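Local structure of FAD-dependent pyridine nucleotide-disulphide oxidoreductase (Desulfovibrio vulgaris, 3IWA) at residues A[9-15]-A[119-123]; A[348-354]-A[400-406]. The protein probably uses FAD to carry electrons from NADH or NADPH to an acceptor such as a disulphide, as related pyridine nucleotide-disulphide oxidoreductases do. All blocks are in the same frame, centred on the assembly; numbering follows the deposited sequence.

Interaction 1: A[9-15]-A[119-123]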
loop_
_atom_site.group_PDB
_atom_site.type_symbol
_atom_site.label_atom_id
_atom_site.label_comp_id
_atom_site.label_asym_id
_atom_site.label_seq_id
_atom_site.Cartn_x
_atom_site.Cartn_y
_atom_site.Cartn_z
ATOM N N ILE A 9 11.116 -32.354 4.874
ATOM C CA ILE A 9 10.191 -32.967 5.810
ATOM C C ILE A 9 9.011 -32.068 6.095
ATOM O O ILE A 9 9.144 -31.035 6.744
ATOM C CB ILE A 9 10.839 -33.266 7.145
ATOM C CG1 ILE A 9 11.888 -34.344 6.998
ATOM C CG2 ILE A 9 9.786 -33.731 8.176
ATOM C CD1 ILE A 9 12.735 -34.436 8.181
ATOM N N GLY A 10 7.848 -32.520 5.664
ATOM C CA GLY A 10 6.592 -31.824 5.861
ATOM C C GLY A 10 6.088 -31.402 4.502
ATOM O O GLY A 10 6.860 -30.972 3.647
ATOM N N ALA A 11 4.798 -31.556 4.276
ATOM C CA ALA A 11 4.169 -30.965 3.099
ATOM C C ALA A 11 3.176 -29.928 3.620
ATOM O O ALA A 11 2.141 -30.274 4.179
ATOM C CB ALA A 11 3.479 -32.037 2.233
ATOM N N VAL A 12 3.543 -28.654 3.499
ATOM C CA VAL A 12 2.715 -27.563 3.964
ATOM C C VAL A 12 2.388 -26.791 2.679
ATOM O O VAL A 12 1.868 -27.354 1.686
ATOM C CB VAL A 12 3.441 -26.730 5.101
ATOM C CG1 VAL A 12 3.344 -27.418 6.457
ATOM C CG2 VAL A 12 4.902 -26.516 4.798
ATOM N N ALA A 13 2.628 -25.497 2.700
ATOM C CA ALA A 13 2.898 -24.773 1.491
ATOM C C ALA A 13 4.413 -24.806 1.370
ATOM O O ALA A 13 4.941 -25.081 0.310
ATOM C CB ALA A 13 2.376 -23.330 1.603
ATOM N N LEU A 14 5.097 -24.593 2.490
ATOM C CA LEU A 14 6.501 -24.316 2.452
ATOM C C LEU A 14 7.389 -25.381 1.780
ATOM O O LEU A 14 8.262 -25.020 0.989
ATOM C CB LEU A 14 7.025 -23.937 3.835
ATOM C CG LEU A 14 8.471 -23.437 3.790
ATOM C CD1 LEU A 14 8.613 -22.021 4.331
ATOM C CD2 LEU A 14 9.382 -24.407 4.548
ATOM N N GLY A 15 7.173 -26.658 2.095
ATOM C CA GLY A 15 7.961 -27.759 1.522
ATOM C C GLY A 15 7.926 -27.807 0.004
ATOM O O GLY A 15 8.962 -27.641 -0.638
ATOM N N LEU A 119 13.249 -28.480 7.002
ATOM C CA LEU A 119 12.240 -28.748 7.994
ATOM C C LEU A 119 11.015 -27.839 7.836
ATOM O O LEU A 119 11.061 -26.664 8.090
ATOM C CB LEU A 119 12.853 -28.636 9.386
ATOM C CG LEU A 119 14.092 -29.529 9.646
ATOM C CD1 LEU A 119 14.621 -29.352 11.039
ATOM C CD2 LEU A 119 13.750 -30.995 9.407
ATOM N N ALA A 120 9.920 -28.412 7.363
ATOM C CA ALA A 120 8.663 -27.711 7.241
ATOM C C ALA A 120 7.669 -28.404 8.144
ATOM O O ALA A 120 6.724 -29.000 7.678
ATOM C CB ALA A 120 8.190 -27.751 5.804
ATOM N N LEU A 121 7.915 -28.332 9.437
ATOM C CA LEU A 121 7.240 -29.178 10.384
ATOM C C LEU A 121 5.911 -28.649 10.851
ATOM O O LEU A 121 5.193 -29.374 11.516
ATOM C CB LEU A 121 8.123 -29.420 11.614
ATOM C CG LEU A 121 9.527 -29.936 11.329
ATOM C CD1 LEU A 121 10.264 -30.074 12.622
ATOM C CD2 LEU A 121 9.482 -31.233 10.590
ATOM N N GLY A 122 5.580 -27.395 10.545
ATOM C CA GLY A 122 4.270 -26.856 10.925
ATOM C C GLY A 122 4.109 -26.704 12.434
ATOM O O GLY A 122 5.084 -26.668 13.194
ATOM N N SER A 123 2.874 -26.622 12.878
ATOM C CA SER A 123 2.600 -26.396 14.276
ATOM C C SER A 123 1.546 -27.399 14.740
ATOM O O SER A 123 1.033 -28.166 13.933
ATOM C CB SER A 123 2.094 -24.969 14.444
ATOM O OG SER A 123 0.995 -24.767 13.573
#
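Ala120 pushes its methyl group into the turn that leads from strand 5-9 to helix 14-25. Its CB lies 3.7 Å from Val12 CG2, 3.8 Å from Leu14 CD2 and 4.0 Å from Gly15 N, so the turn wraps around this one small side chain. At the start of the contact the two segments run side by side as the ends of parallel strands. Ile9 pairs with Leu119, and Ala120 N donates to Ile9 O at 2.8 Å. On the face of the sheet shared by Ile9 and Leu119, Ile9 CD1 meets Leu119 CD2 at 3.8 Å and Ile9 CG2 meets Leu121 CD2 at 3.5 Å; strand 87-93 packs against both Ile9 and Leu119. Leu14 also packs on Gln318 and Ile322 of helix 314-326.

The strand-turn-helix geometry is that of a Rossmann-type nucleotide-binding domain. By sequence and position, Gly10 and Gly15 probably match the first and last glycines of the family's GxGxxG fingerprint, and Val12 stands where its middle glycine would be. In relatives this turn holds the FAD pyrophosphate, although no FAD is present here. Gly10 approaches so closely that a CB would sit 1.8 Å from Ala120 O; instead, its CA makes a nearly linear CA-H...O contact with that oxygen at 3.4 Å. A CB on Gly15 would likewise strike Gly10 O. With one hydrogen bond across the segments and otherwise apolar or glycine CA contacts, the two segments meet by close steric fit, with no charged group between them.

Interaction 2: A[348-354]-A[400-406]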
loop_
_atom_site.group_PDB
_atom_site.type_symbol
_atom_site.label_atom_id
_atom_site.label_comp_id
_atom_site.label_asym_id
_atom_site.label_seq_id
_atom_site.Cartn_x
_atom_site.Cartn_y
_atom_site.Cartn_z
ATOM N N SER A 348 -14.658 -6.102 6.441
ATOM C CA SER A 348 -13.336 -6.678 6.401
ATOM C C SER A 348 -12.513 -5.969 7.426
ATOM O O SER A 348 -12.710 -4.801 7.648
ATOM C CB SER A 348 -12.704 -6.453 5.051
ATOM O OG SER A 348 -13.305 -7.308 4.101
ATOM N N ALA A 349 -11.602 -6.681 8.055
ATOM C CA ALA A 349 -10.673 -6.093 8.980
ATOM C C ALA A 349 -9.257 -6.395 8.481
ATOM O O ALA A 349 -9.032 -7.434 7.890
ATOM C CB ALA A 349 -10.889 -6.656 10.371
ATOM N N SER A 350 -8.304 -5.498 8.732
ATOM C CA SER A 350 -6.930 -5.678 8.271
ATOM C C SER A 350 -5.977 -4.879 9.127
ATOM O O SER A 350 -6.396 -3.962 9.787
ATOM C CB SER A 350 -6.814 -5.277 6.799
ATOM O OG SER A 350 -5.551 -5.663 6.314
ATOM N N GLY A 351 -4.699 -5.248 9.131
ATOM C CA GLY A 351 -3.689 -4.612 10.014
ATOM C C GLY A 351 -2.241 -5.128 9.876
ATOM O O GLY A 351 -1.948 -5.972 9.062
ATOM N N ALA A 352 -1.343 -4.585 10.670
ATOM C CA ALA A 352 0.068 -4.935 10.634
ATOM C C ALA A 352 0.698 -4.356 11.857
ATOM O O ALA A 352 0.272 -3.325 12.304
ATOM C CB ALA A 352 0.773 -4.399 9.379
ATOM N N GLY A 353 1.714 -5.015 12.382
ATOM C CA GLY A 353 2.426 -4.514 13.517
ATOM C C GLY A 353 1.604 -4.711 14.791
ATOM O O GLY A 353 0.721 -5.578 14.864
ATOM N N LEU A 354 1.881 -3.864 15.770
ATOM C CA LEU A 354 1.286 -3.986 17.091
ATOM C C LEU A 354 -0.037 -3.272 17.232
ATOM O O LEU A 354 -0.266 -2.227 16.619
ATOM C CB LEU A 354 2.228 -3.426 18.134
ATOM C CG LEU A 354 3.641 -3.965 18.100
ATOM C CD1 LEU A 354 4.508 -3.213 19.093
ATOM C CD2 LEU A 354 3.616 -5.453 18.369
ATOM N N LEU A 400 3.961 2.046 15.338
ATOM C CA LEU A 400 4.205 0.661 15.730
ATOM C C LEU A 400 3.238 -0.310 15.054
ATOM O O LEU A 400 3.423 -1.528 15.111
ATOM C CB LEU A 400 4.108 0.506 17.262
ATOM C CG LEU A 400 5.011 1.394 18.133
ATOM C CD1 LEU A 400 4.719 1.348 19.657
ATOM C CD2 LEU A 400 6.475 1.107 17.854
ATOM N N GLY A 401 2.182 0.235 14.473
ATOM C CA GLY A 401 1.121 -0.561 13.934
ATOM C C GLY A 401 -0.037 0.251 13.411
ATOM O O GLY A 401 -0.154 1.460 13.669
ATOM N N ILE A 402 -0.895 -0.448 12.678
ATOM C CA ILE A 402 -2.025 0.119 12.042
ATOM C C ILE A 402 -3.040 -1.001 11.882
ATOM O O ILE A 402 -2.650 -2.107 11.538
ATOM C CB ILE A 402 -1.652 0.771 10.697
ATOM C CG1 ILE A 402 -2.860 1.475 10.127
ATOM C CG2 ILE A 402 -1.093 -0.241 9.679
ATOM C CD1 ILE A 402 -2.551 2.360 8.958
ATOM N N GLN A 403 -4.311 -0.724 12.219
ATOM C CA GLN A 403 -5.407 -1.626 11.946
ATOM C C GLN A 403 -6.644 -0.897 11.443
ATOM O O GLN A 403 -6.761 0.268 11.591
ATOM C CB GLN A 403 -5.804 -2.362 13.195
ATOM C CG GLN A 403 -4.733 -3.206 13.803
ATOM C CD GLN A 403 -3.871 -2.448 14.693
ATOM O OE1 GLN A 403 -4.351 -1.618 15.442
ATOM N NE2 GLN A 403 -2.568 -2.723 14.653
ATOM N N GLY A 404 -7.595 -1.604 10.868
ATOM C CA GLY A 404 -8.790 -0.955 10.395
ATOM C C GLY A 404 -9.943 -1.897 10.142
ATOM O O GLY A 404 -9.769 -3.123 10.120
ATOM N N PHE A 405 -11.111 -1.303 9.909
ATOM C CA PHE A 405 -12.290 -2.050 9.525
ATOM C C PHE A 405 -13.087 -1.244 8.509
ATOM O O PHE A 405 -13.159 -0.023 8.590
ATOM C CB PHE A 405 -13.115 -2.362 10.777
ATOM C CG PHE A 405 -14.379 -3.128 10.517
ATOM C CD1 PHE A 405 -14.418 -4.496 10.675
ATOM C CD2 PHE A 405 -15.533 -2.472 10.165
ATOM C CE1 PHE A 405 -15.581 -5.207 10.493
ATOM C CE2 PHE A 405 -16.708 -3.185 9.957
ATOM C CZ PHE A 405 -16.723 -4.558 10.124
ATOM N N SER A 406 -13.648 -1.942 7.533
ATOM C CA SER A 406 -14.441 -1.317 6.480
ATOM C C SER A 406 -15.387 -2.304 5.797
ATOM O O SER A 406 -15.089 -3.475 5.686
ATOM C CB SER A 406 -13.530 -0.725 5.392
ATOM O OG SER A 406 -14.297 0.075 4.491
HETATM O O HOH W 1 -2.453 -5.699 13.906
#
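Leu400 opens the second segment in a classic beta bulge, where it and Gly401 both face Val391 of the next strand in the antiparallel sheet of the dimerisation domain. Leu354 N donates to Leu400 O at 2.9 Å, while Leu354 CD1 rests 4.2 Å from Leu400 CB. Gly401 comes opposite Gly353; a CB on Gly353 would clash with Leu400 O, and one on Gly401 with Leu354 O. Ile402 makes a hydrogen-bonded pair with Ala352, with Ala352 N donating to Ile402 O at 2.9 Å and Ile402 N to Ala352 O at 3.1 Å. Both side chains lie on the face covered by helix 409-423. Gln403 lies on the other face, beside helix 202-214; Gly351 lies across from it, where a CB would collide with Gln403 CG. The amide curls back along the strands so that Gln403 NE2 donates to Leu354 O at 3.1 Å. Gly404 pairs with Ser350, whose hydroxyl bonds to Trp340 O and whose side chain also packs on Val438 of the second subunit. Phe405 turns its ring edge to Ala349, Phe405 CD1 to Ala349 CB being 4.1 Å, and both touch Leu208 of helix 202-214. Ser406 closes the ladder: Ser348 N donates to Ser406 O at 2.8 Å, and Ser406 N returns a bond to Ser348 O at 3.0 Å.

In the fold
From the N terminus, the chain leaves strand 5-9, enters helix 14-25, adds strands 30-34 and 82-84 and then the strands from 87 to 113, and comes back beside its start at strand 116-119; interaction 1 closes this long loop within the parallel sheet of the presumed FAD-binding domain. The chain then builds a second parallel sheet, returns to the first at strand 289-291, and reaches the dimerisation domain. There, interaction 2 closes a shorter loop that holds helix 356-361 and strands 366-372 and 386-393. The two loops follow in series, neither enclosing nor crossing the other. Their centres are 28 Å apart, on opposite sides of the chain's centre, and each ties together its own domain.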